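Local coordinates for malonyl coenzyme A-acyl carrier protein transacylase (Helicobacter pylori, PDB 2H1Y) that probably catalyses transfer of the malonyl group from malonyl-CoA to holo-acyl carrier protein, yielding malonyl-ACP and free CoA, at residues 126-129 / 130-134; 215-218 / 219-223; 82-85 / 86-90. All coordinates share one frame; numbering follows the deposited sequence.

Contact 1 (126-129 / 130-134); sequences THQR and GKMMQ
Two turns of the alpha helix 119-137 bring R129 alongside M133 and Q128 across M132, each pair four residues apart. R129 runs out fully extended from CG to NE, and M133 travels beside it in the same direction. The sulphur of M133 settles over one face of the guanidinium, with SD 3.9 Å from NH1 of R129. Four residues apart, they start on successive turns, and their torsions (R129 chi1 -172°, M133 chi1 -79°) let the ends converge. The guanidinium is buried, and its nitrogens are gripped from beyond the pair, NH1 by Q73 and NH2 by both Q259 and S104, which should hold the group firmly in its rotation.

On the neighbouring flank of the helix, Q128 bends at chi2 and meets the methyl end of the straight M132 chain at a slant; CG of Q128 is 3.4 Å from CE of M132, and the same methyl also touches OE1. A third pair, H127 and K131, is partly exposed. K131 lies beside H127, its CD 3.9 Å from CE1 of the imidazole, before NZ turns off to a salt bridge with E135; the ring of H127 also meets Y71 edge-to-face.

In this acyl transferase domain the helix is flanked by helices 69-90, 105-116 and 218-228, and its i to i+4 ladder is regular here. N of G130 donates to O of T126 at 3.1 Å, and N of M132 donates to O of Q128 at 2.7 Å, with an N-H...O angle of 167°. T126 returns its OG1 to the carbonyls of A122 and L123, one turn back.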
ATOM      1  N   THR A 126      10.694   4.735  -2.602  1.00 52.80           N
ATOM      2  CA  THR A 126       9.370   4.539  -3.207  1.00 52.52           C
ATOM      3  C   THR A 126       9.325   4.998  -4.669  1.00 52.37           C
ATOM      4  O   THR A 126       8.811   4.280  -5.528  1.00 52.23           O
ATOM      5  CB  THR A 126       8.207   5.176  -2.377  1.00 52.51           C
ATOM      6  OG1 THR A 126       8.488   6.555  -2.112  1.00 53.12           O
ATOM      7  CG2 THR A 126       7.999   4.426  -1.051  1.00 51.29           C
ATOM      8  N   HIS A 127       9.883   6.176  -4.956  1.00 52.43           N
ATOM      9  CA  HIS A 127       9.989   6.659  -6.327  1.00 52.31           C
ATOM     10  C   HIS A 127      10.706   5.624  -7.189  1.00 52.35           C
ATOM     11  O   HIS A 127      10.314   5.361  -8.329  1.00 52.73           O
ATOM     12  CB  HIS A 127      10.718   7.996  -6.354  1.00 52.74           C
ATOM     13  CG  HIS A 127      11.088   8.469  -7.728  1.00 53.92           C
ATOM     14  ND1 HIS A 127      12.240   8.070  -8.371  1.00 54.90           N
ATOM     15  CD2 HIS A 127      10.469   9.325  -8.575  1.00 55.57           C
ATOM     16  CE1 HIS A 127      12.310   8.646  -9.558  1.00 55.16           C
ATOM     17  NE2 HIS A 127      11.246   9.413  -9.709  1.00 55.28           N
ATOM     18  N   GLN A 128      11.736   5.003  -6.624  1.00 52.10           N
ATOM     19  CA  GLN A 128      12.524   4.015  -7.344  1.00 51.61           C
ATOM     20  C   GLN A 128      11.717   2.733  -7.595  1.00 51.38           C
ATOM     21  O   GLN A 128      11.714   2.198  -8.716  1.00 51.84           O
ATOM     22  CB  GLN A 128      13.836   3.763  -6.583  1.00 51.99           C
ATOM     23  CG  GLN A 128      15.102   3.417  -7.414  1.00 52.00           C
ATOM     24  CD  GLN A 128      15.319   4.214  -8.702  1.00 51.17           C
ATOM     25  OE1 GLN A 128      15.593   3.628  -9.745  1.00 52.32           O
ATOM     26  NE2 GLN A 128      15.223   5.536  -8.632  1.00 50.51           N
ATOM     27  N   ARG A 129      11.000   2.269  -6.572  1.00 50.81           N
ATOM     28  CA  ARG A 129      10.155   1.078  -6.679  1.00 49.97           C
ATOM     29  C   ARG A 129       9.168   1.231  -7.825  1.00 50.96           C
ATOM     30  O   ARG A 129       8.949   0.298  -8.592  1.00 50.79           O
ATOM     31  CB  ARG A 129       9.408   0.850  -5.366  1.00 50.10           C
ATOM     32  CG  ARG A 129       8.618  -0.472  -5.242  1.00 48.85           C
ATOM     33  CD  ARG A 129       7.842  -0.434  -3.923  1.00 48.00           C
ATOM     34  NE  ARG A 129       7.012  -1.600  -3.635  1.00 44.09           N
ATOM     35  CZ  ARG A 129       5.728  -1.738  -3.975  1.00 44.25           C
ATOM     36  NH1 ARG A 129       5.086  -0.789  -4.659  1.00 41.66           N
ATOM     37  NH2 ARG A 129       5.073  -2.844  -3.616  1.00 42.26           N
ATOM     38  N   GLY A 130       8.583   2.423  -7.947  1.00 51.72           N
ATOM     39  CA  GLY A 130       7.663   2.710  -9.048  1.00 52.28           C
ATOM     40  C   GLY A 130       8.361   2.742 -10.395  1.00 52.83           C
ATOM     41  O   GLY A 130       7.823   2.259 -11.401  1.00 52.89           O
ATOM     42  N   LYS A 131       9.563   3.313 -10.411  1.00 53.06           N
ATOM     43  CA  LYS A 131      10.325   3.468 -11.640  1.00 53.30           C
ATOM     44  C   LYS A 131      10.741   2.097 -12.144  1.00 53.07           C
ATOM     45  O   LYS A 131      10.601   1.787 -13.341  1.00 53.26           O
ATOM     46  CB  LYS A 131      11.552   4.328 -11.373  1.00 53.90           C
ATOM     47  CG  LYS A 131      12.110   5.000 -12.583  1.00 55.75           C
ATOM     48  CD  LYS A 131      13.268   5.935 -12.219  1.00 58.75           C
ATOM     49  CE  LYS A 131      13.573   6.884 -13.382  1.00 60.11           C
ATOM     50  NZ  LYS A 131      13.571   6.154 -14.698  1.00 60.59           N
ATOM     51  N   MET A 132      11.216   1.265 -11.221  1.00 52.55           N
ATOM     52  CA  MET A 132      11.661  -0.078 -11.571  1.00 52.24           C
ATOM     53  C   MET A 132      10.516  -1.004 -11.999  1.00 51.96           C
ATOM     54  O   MET A 132      10.678  -1.850 -12.877  1.00 51.39           O
ATOM     55  CB  MET A 132      12.478  -0.681 -10.443  1.00 52.05           C
ATOM     56  CG  MET A 132      13.760   0.068 -10.159  1.00 51.54           C
ATOM     57  SD  MET A 132      14.579  -0.622  -8.719  1.00 52.55           S
ATOM     58  CE  MET A 132      16.064   0.391  -8.615  1.00 52.55           C
ATOM     59  N   MET A 133       9.352  -0.820 -11.395  1.00 52.56           N
ATOM     60  CA  MET A 133       8.155  -1.544 -11.834  1.00 52.89           C
ATOM     61  C   MET A 133       7.764  -1.141 -13.262  1.00 54.15           C
ATOM     62  O   MET A 133       7.371  -1.993 -14.072  1.00 54.34           O
ATOM     63  CB  MET A 133       6.986  -1.344 -10.853  1.00 52.51           C
ATOM     64  CG  MET A 133       7.071  -2.204  -9.590  1.00 51.50           C
ATOM     65  SD  MET A 133       5.784  -1.938  -8.332  1.00 50.48           S
ATOM     66  CE  MET A 133       4.293  -2.033  -9.335  1.00 52.60           C
ATOM     67  N   GLN A 134       7.895   0.146 -13.577  1.00 55.19           N
ATOM     68  CA  GLN A 134       7.567   0.632 -14.914  1.00 56.44           C
ATOM     69  C   GLN A 134       8.575   0.152 -15.938  1.00 56.41           C
ATOM     70  O   GLN A 134       8.199  -0.290 -17.017  1.00 56.17           O
ATOM     71  CB  GLN A 134       7.464   2.157 -14.945  1.00 56.94           C
ATOM     72  CG  GLN A 134       6.398   2.711 -14.013  1.00 60.40           C
ATOM     73  CD  GLN A 134       6.077   4.176 -14.291  1.00 64.94           C
ATOM     74  OE1 GLN A 134       5.174   4.483 -15.091  1.00 65.80           O
ATOM     75  NE2 GLN A 134       6.804   5.092 -13.622  1.00 64.62           N
TER

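Contact 2 (215-218 / 219-223); sequences EPMI and FKFQE
M217 and F221 run side by side and point the same way where the chain enters helix 218-228, in the acyl transferase domain. The methionine's methyl comes to the ring obliquely, CE of M217 4.0 Å from CD1 of F221 and almost as near to CG. Two torsions of the methionine explain the approach. CG of M217 sits between its own N and carbonyl carbon (chi1 82°), and the chain then folds at chi3 (-85°), which turns the methyl along the helix toward the ring one turn on.

The same two residues are tied through the backbone. N of F221 donates to O of M217 at 3.0 Å, the first of two i to i+4 bonds between 215-218 and 219-223, so the side-chain pair rides on a main-chain link of the same spacing. CB of F221 also rests 3.4 Å from that carbonyl oxygen. Both side chains are buried against helix 119-137, M217 reaching M132 and M133 while F221 lies on L125 and R129; L260 of a loop touches both.

On another flank, CG1 of I218 lies close to the following amide, 3.2 Å from N of F219, and the isoleucine side chain packs on T261. The aromatic ring of F219 faces outward on an exposed part of the helix. One residue after F221, Q222 turns its side chain to S257, where OE1 is hydrogen-bonded to OG, while its N donates to O of I218 at 3.0 Å, with an N-H...O angle of 164°.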
ATOM      1  N   GLU A 215      10.474 -10.005 -11.492  1.00 55.32           N
ATOM      2  CA  GLU A 215      11.741 -10.740 -11.293  1.00 56.63           C
ATOM      3  C   GLU A 215      12.969  -9.898 -11.631  1.00 56.46           C
ATOM      4  O   GLU A 215      13.866  -9.771 -10.792  1.00 56.65           O
ATOM      5  CB  GLU A 215      11.778 -12.043 -12.108  1.00 56.95           C
ATOM      6  CG  GLU A 215      12.102 -13.314 -11.298  1.00 60.55           C
ATOM      7  CD  GLU A 215      13.499 -13.310 -10.665  1.00 64.23           C
ATOM      8  OE1 GLU A 215      14.514 -13.365 -11.404  1.00 65.66           O
ATOM      9  OE2 GLU A 215      13.579 -13.277  -9.416  1.00 66.38           O
ATOM     10  N   PRO A 216      13.016  -9.303 -12.848  1.00 56.57           N
ATOM     11  CA  PRO A 216      14.213  -8.521 -13.182  1.00 56.51           C
ATOM     12  C   PRO A 216      14.678  -7.600 -12.064  1.00 56.48           C
ATOM     13  O   PRO A 216      15.864  -7.559 -11.793  1.00 57.82           O
ATOM     14  CB  PRO A 216      13.768  -7.703 -14.398  1.00 56.36           C
ATOM     15  CG  PRO A 216      12.774  -8.573 -15.077  1.00 56.32           C
ATOM     16  CD  PRO A 216      12.045  -9.304 -13.965  1.00 56.36           C
ATOM     17  N   MET A 217      13.754  -6.898 -11.408  1.00 56.26           N
ATOM     18  CA  MET A 217      14.090  -5.805 -10.488  1.00 55.17           C
ATOM     19  C   MET A 217      14.464  -6.243  -9.072  1.00 56.37           C
ATOM     20  O   MET A 217      14.925  -5.389  -8.280  1.00 55.92           O
ATOM     21  CB  MET A 217      12.953  -4.752 -10.428  1.00 55.34           C
ATOM     22  CG  MET A 217      11.763  -5.101  -9.485  1.00 53.69           C
ATOM     23  SD  MET A 217      10.456  -3.829  -9.345  1.00 52.13           S
ATOM     24  CE  MET A 217      11.119  -2.756  -8.072  1.00 47.58           C
ATOM     25  N   ILE A 218      14.262  -7.531  -8.737  1.00 57.16           N
ATOM     26  CA  ILE A 218      14.458  -7.985  -7.337  1.00 58.64           C
ATOM     27  C   ILE A 218      15.849  -7.655  -6.796  1.00 58.70           C
ATOM     28  O   ILE A 218      15.976  -7.113  -5.700  1.00 58.42           O
ATOM     29  CB  ILE A 218      14.071  -9.495  -7.037  1.00 58.80           C
ATOM     30  CG1 ILE A 218      14.945 -10.495  -7.803  1.00 60.02           C
ATOM     31  CG2 ILE A 218      12.591  -9.734  -7.291  1.00 59.40           C
ATOM     32  CD1 ILE A 218      15.239 -11.828  -7.035  1.00 59.76           C
ATOM     33  N   PHE A 219      16.891  -7.930  -7.578  1.00 59.28           N
ATOM     34  CA  PHE A 219      18.217  -7.600  -7.094  1.00 59.58           C
ATOM     35  C   PHE A 219      18.497  -6.098  -6.888  1.00 59.51           C
ATOM     36  O   PHE A 219      18.973  -5.719  -5.816  1.00 59.71           O
ATOM     37  CB  PHE A 219      19.370  -8.287  -7.835  1.00 59.68           C
ATOM     38  CG  PHE A 219      20.601  -8.284  -7.016  1.00 60.65           C
ATOM     39  CD1 PHE A 219      20.817  -9.300  -6.083  1.00 61.63           C
ATOM     40  CD2 PHE A 219      21.470  -7.181  -7.046  1.00 60.48           C
ATOM     41  CE1 PHE A 219      21.925  -9.262  -5.238  1.00 62.23           C
ATOM     42  CE2 PHE A 219      22.571  -7.122  -6.216  1.00 60.31           C
ATOM     43  CZ  PHE A 219      22.805  -8.162  -5.298  1.00 61.90           C
ATOM     44  N   LYS A 220      18.222  -5.266  -7.899  1.00 59.35           N
ATOM     45  CA  LYS A 220      18.394  -3.805  -7.780  1.00 59.38           C
ATOM     46  C   LYS A 220      17.648  -3.221  -6.573  1.00 58.81           C
ATOM     47  O   LYS A 220      18.141  -2.313  -5.897  1.00 58.27           O
ATOM     48  CB  LYS A 220      17.950  -3.079  -9.055  1.00 59.62           C
ATOM     49  CG  LYS A 220      18.910  -3.214 -10.233  1.00 62.49           C
ATOM     50  CD  LYS A 220      18.873  -1.984 -11.181  1.00 66.41           C
ATOM     51  CE  LYS A 220      19.604  -0.743 -10.594  1.00 67.45           C
ATOM     52  NZ  LYS A 220      20.086   0.209 -11.652  1.00 67.73           N
ATOM     53  N   PHE A 221      16.462  -3.760  -6.307  1.00 58.17           N
ATOM     54  CA  PHE A 221      15.662  -3.289  -5.200  1.00 57.79           C
ATOM     55  C   PHE A 221      16.274  -3.703  -3.871  1.00 57.72           C
ATOM     56  O   PHE A 221      16.411  -2.892  -2.961  1.00 57.49           O
ATOM     57  CB  PHE A 221      14.206  -3.759  -5.328  1.00 57.56           C
ATOM     58  CG  PHE A 221      13.244  -2.920  -4.552  1.00 56.50           C
ATOM     59  CD1 PHE A 221      13.151  -1.555  -4.785  1.00 56.38           C
ATOM     60  CD2 PHE A 221      12.458  -3.478  -3.574  1.00 55.07           C
ATOM     61  CE1 PHE A 221      12.282  -0.772  -4.060  1.00 56.10           C
ATOM     62  CE2 PHE A 221      11.582  -2.703  -2.854  1.00 55.39           C
ATOM     63  CZ  PHE A 221      11.488  -1.347  -3.093  1.00 55.33           C
ATOM     64  N   GLN A 222      16.677  -4.962  -3.785  1.00 58.18           N
ATOM     65  CA  GLN A 222      17.365  -5.493  -2.607  1.00 58.68           C
ATOM     66  C   GLN A 222      18.558  -4.611  -2.229  1.00 58.65           C
ATOM     67  O   GLN A 222      18.698  -4.178  -1.077  1.00 58.45           O
ATOM     68  CB  GLN A 222      17.830  -6.906  -2.905  1.00 58.99           C
ATOM     69  CG  GLN A 222      17.823  -7.839  -1.726  1.00 61.26           C
ATOM     70  CD  GLN A 222      17.747  -9.296  -2.163  1.00 64.11           C
ATOM     71  OE1 GLN A 222      16.766  -9.724  -2.790  1.00 62.78           O
ATOM     72  NE2 GLN A 222      18.794 -10.067  -1.838  1.00 64.78           N
ATOM     73  N   GLU A 223      19.390  -4.318  -3.223  1.00 58.74           N
ATOM     74  CA  GLU A 223      20.517  -3.398  -3.069  1.00 58.99           C
ATOM     75  C   GLU A 223      20.100  -2.067  -2.437  1.00 58.05           C
ATOM     76  O   GLU A 223      20.735  -1.595  -1.487  1.00 57.61           O
ATOM     77  CB  GLU A 223      21.175  -3.165  -4.424  1.00 58.82           C
ATOM     78  CG  GLU A 223      22.440  -2.330  -4.386  1.00 60.39           C
ATOM     79  CD  GLU A 223      23.016  -2.113  -5.781  1.00 60.38           C
ATOM     80  OE1 GLU A 223      22.221  -1.852  -6.715  1.00 60.41           O
ATOM     81  OE2 GLU A 223      24.259  -2.210  -5.940  1.00 62.36           O
TER

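Contact 3 (82-85 / 86-90); sequences IAYQ and LLNKQ
Y84 and N88 both set CG opposite their own backbone N (chi1 -176° and -175°); four residues apart on the alpha helix 69-90 they share a flank, and the matching torsions send both groups off the backbone the same way. They cross at a slant, the tyrosine ring and the asparagine amide 23° from parallel. The touching atoms are CE1 of Y84 and CB of N88, 3.8 Å apart, the methylene meeting the ring obliquely. The amide oxygen of N88 is held from outside, OD1 accepting from the N of L95; Y84 and L87 touch the same leucine, joining this last part of the helix to the loop that holds L95.

A separate, wholly apolar pair lies on another flank. I82 and L86 run alongside each other, and CG2 of I82 meets CD2 of L86 at 3.4 Å. Both are buried against F33 of helix 31-36 and against helix 38-51, and L86 also reaches L310 of helix 307-320.

Beneath the side chains, four successive amides give the standard i to i+4 bonds. N of L86 donates to O of I82 at 3.0 Å, and N of K89 donates to O of Q85 at 2.9 Å. Between them N of N88 donates to O of Y84 at 2.7 Å, and CB of N88 also presses on that oxygen, 3.0 Å away.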
ATOM      1  N   ILE A  82       2.608  11.967   6.733  1.00 41.92           N
ATOM      2  CA  ILE A  82       2.051  13.162   7.374  1.00 42.53           C
ATOM      3  C   ILE A  82       0.932  12.800   8.351  1.00 42.73           C
ATOM      4  O   ILE A  82       0.944  13.236   9.509  1.00 42.67           O
ATOM      5  CB  ILE A  82       1.577  14.235   6.341  1.00 42.30           C
ATOM      6  CG1 ILE A  82       2.781  14.796   5.590  1.00 42.77           C
ATOM      7  CG2 ILE A  82       0.819  15.341   7.040  1.00 41.94           C
ATOM      8  CD1 ILE A  82       2.446  15.640   4.404  1.00 43.09           C
ATOM      9  N   ALA A  83      -0.015  11.993   7.882  1.00 43.34           N
ATOM     10  CA  ALA A  83      -1.046  11.421   8.751  1.00 44.05           C
ATOM     11  C   ALA A  83      -0.441  10.863  10.035  1.00 44.62           C
ATOM     12  O   ALA A  83      -0.955  11.127  11.128  1.00 44.63           O
ATOM     13  CB  ALA A  83      -1.812  10.336   8.024  1.00 43.85           C
ATOM     14  N   TYR A  84       0.653  10.107   9.903  1.00 44.97           N
ATOM     15  CA  TYR A  84       1.299   9.492  11.063  1.00 45.78           C
ATOM     16  C   TYR A  84       1.902  10.513  12.055  1.00 46.24           C
ATOM     17  O   TYR A  84       1.654  10.431  13.266  1.00 46.00           O
ATOM     18  CB  TYR A  84       2.364   8.490  10.634  1.00 45.55           C
ATOM     19  CG  TYR A  84       2.988   7.763  11.809  1.00 45.26           C
ATOM     20  CD1 TYR A  84       3.954   8.386  12.619  1.00 45.24           C
ATOM     21  CD2 TYR A  84       2.620   6.453  12.107  1.00 42.88           C
ATOM     22  CE1 TYR A  84       4.534   7.710  13.701  1.00 44.23           C
ATOM     23  CE2 TYR A  84       3.180   5.780  13.159  1.00 43.38           C
ATOM     24  CZ  TYR A  84       4.138   6.410  13.954  1.00 44.67           C
ATOM     25  OH  TYR A  84       4.672   5.722  15.005  1.00 45.27           O
ATOM     26  N   GLN A  85       2.694  11.450  11.536  1.00 46.46           N
ATOM     27  CA  GLN A  85       3.284  12.535  12.341  1.00 47.09           C
ATOM     28  C   GLN A  85       2.258  13.382  13.098  1.00 47.09           C
ATOM     29  O   GLN A  85       2.357  13.564  14.317  1.00 47.12           O
ATOM     30  CB  GLN A  85       4.118  13.459  11.446  1.00 47.38           C
ATOM     31  CG  GLN A  85       5.328  12.806  10.789  1.00 48.87           C
ATOM     32  CD  GLN A  85       6.127  11.922  11.745  1.00 50.44           C
ATOM     33  OE1 GLN A  85       6.522  10.819  11.376  1.00 52.41           O
ATOM     34  NE2 GLN A  85       6.354  12.396  12.972  1.00 49.17           N
ATOM     35  N   LEU A  86       1.284  13.913  12.361  1.00 47.17           N
ATOM     36  CA  LEU A  86       0.201  14.688  12.947  1.00 46.73           C
ATOM     37  C   LEU A  86      -0.485  13.903  14.060  1.00 46.59           C
ATOM     38  O   LEU A  86      -0.588  14.384  15.194  1.00 46.73           O
ATOM     39  CB  LEU A  86      -0.785  15.110  11.860  1.00 47.00           C
ATOM     40  CG  LEU A  86      -0.649  16.493  11.185  1.00 47.03           C
ATOM     41  CD1 LEU A  86       0.703  17.190  11.400  1.00 47.62           C
ATOM     42  CD2 LEU A  86      -1.013  16.443   9.714  1.00 45.87           C
ATOM     43  N   LEU A  87      -0.896  12.673  13.766  1.00 46.44           N
ATOM     44  CA  LEU A  87      -1.567  11.861  14.776  1.00 46.64           C
ATOM     45  C   LEU A  87      -0.645  11.553  15.958  1.00 47.22           C
ATOM     46  O   LEU A  87      -1.015  11.840  17.092  1.00 47.61           O
ATOM     47  CB  LEU A  87      -2.202  10.587  14.179  1.00 46.46           C
ATOM     48  CG  LEU A  87      -2.948   9.620  15.115  1.00 45.92           C
ATOM     49  CD1 LEU A  87      -3.874  10.350  16.074  1.00 43.66           C
ATOM     50  CD2 LEU A  87      -3.724   8.600  14.326  1.00 45.57           C
ATOM     51  N   ASN A  88       0.540  11.005  15.682  1.00 47.90           N
ATOM     52  CA  ASN A  88       1.575  10.733  16.688  1.00 49.01           C
ATOM     53  C   ASN A  88       1.905  11.894  17.642  1.00 50.08           C
ATOM     54  O   ASN A  88       2.151  11.681  18.821  1.00 50.30           O
ATOM     55  CB  ASN A  88       2.863  10.286  15.999  1.00 48.74           C
ATOM     56  CG  ASN A  88       3.952   9.862  16.990  1.00 49.14           C
ATOM     57  OD1 ASN A  88       3.807   8.864  17.714  1.00 50.95           O
ATOM     58  ND2 ASN A  88       5.040  10.611  17.020  1.00 44.24           N
ATOM     59  N   LYS A  89       1.915  13.113  17.127  1.00 51.87           N
ATOM     60  CA  LYS A  89       2.278  14.294  17.917  1.00 54.19           C
ATOM     61  C   LYS A  89       1.180  14.673  18.942  1.00 54.83           C
ATOM     62  O   LYS A  89       1.425  15.429  19.895  1.00 54.44           O
ATOM     63  CB  LYS A  89       2.630  15.447  16.959  1.00 54.62           C
ATOM     64  CG  LYS A  89       2.763  16.816  17.570  1.00 57.71           C
ATOM     65  CD  LYS A  89       2.682  17.894  16.493  1.00 62.98           C
ATOM     66  CE  LYS A  89       2.368  19.260  17.132  1.00 65.13           C
ATOM     67  NZ  LYS A  89       1.919  20.256  16.122  1.00 66.05           N
ATOM     68  N   GLN A  90      -0.017  14.123  18.733  1.00 55.71           N
ATOM     69  CA  GLN A  90      -1.169  14.342  19.607  1.00 56.33           C
ATOM     70  C   GLN A  90      -1.480  13.140  20.474  1.00 56.57           C
ATOM     71  O   GLN A  90      -2.177  13.259  21.477  1.00 56.65           O
ATOM     72  CB  GLN A  90      -2.407  14.676  18.776  1.00 56.28           C
ATOM     73  CG  GLN A  90      -2.861  16.116  18.856  1.00 57.33           C
ATOM     74  CD  GLN A  90      -1.821  17.105  18.372  1.00 57.97           C
ATOM     75  OE1 GLN A  90      -0.750  17.241  18.958  1.00 59.02           O
ATOM     76  NE2 GLN A  90      -2.142  17.817  17.303  1.00 59.83           N
TER

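How the contacts relate
Along the chain the order is contact 3, contact 1, contact 2, on helix 69-90, helix 119-137, and the loop leading into helix 218-228 with its first turns. Contacts 1 and 2 are neighbours in space, with centres 11 Å apart, and they pack directly: CB of M132 meets CE of M217 at 3.4 Å, and CB of R129 lies 3.5 Å from CE1 of F221. Contact 3 stands apart, its centre 26 Å from that of contact 1 and 32 Å from that of contact 2. An earlier part of helix 69-90 supplies Q73 to R129, tying it to helix 119-137. All the segments lie in the acyl transferase domain.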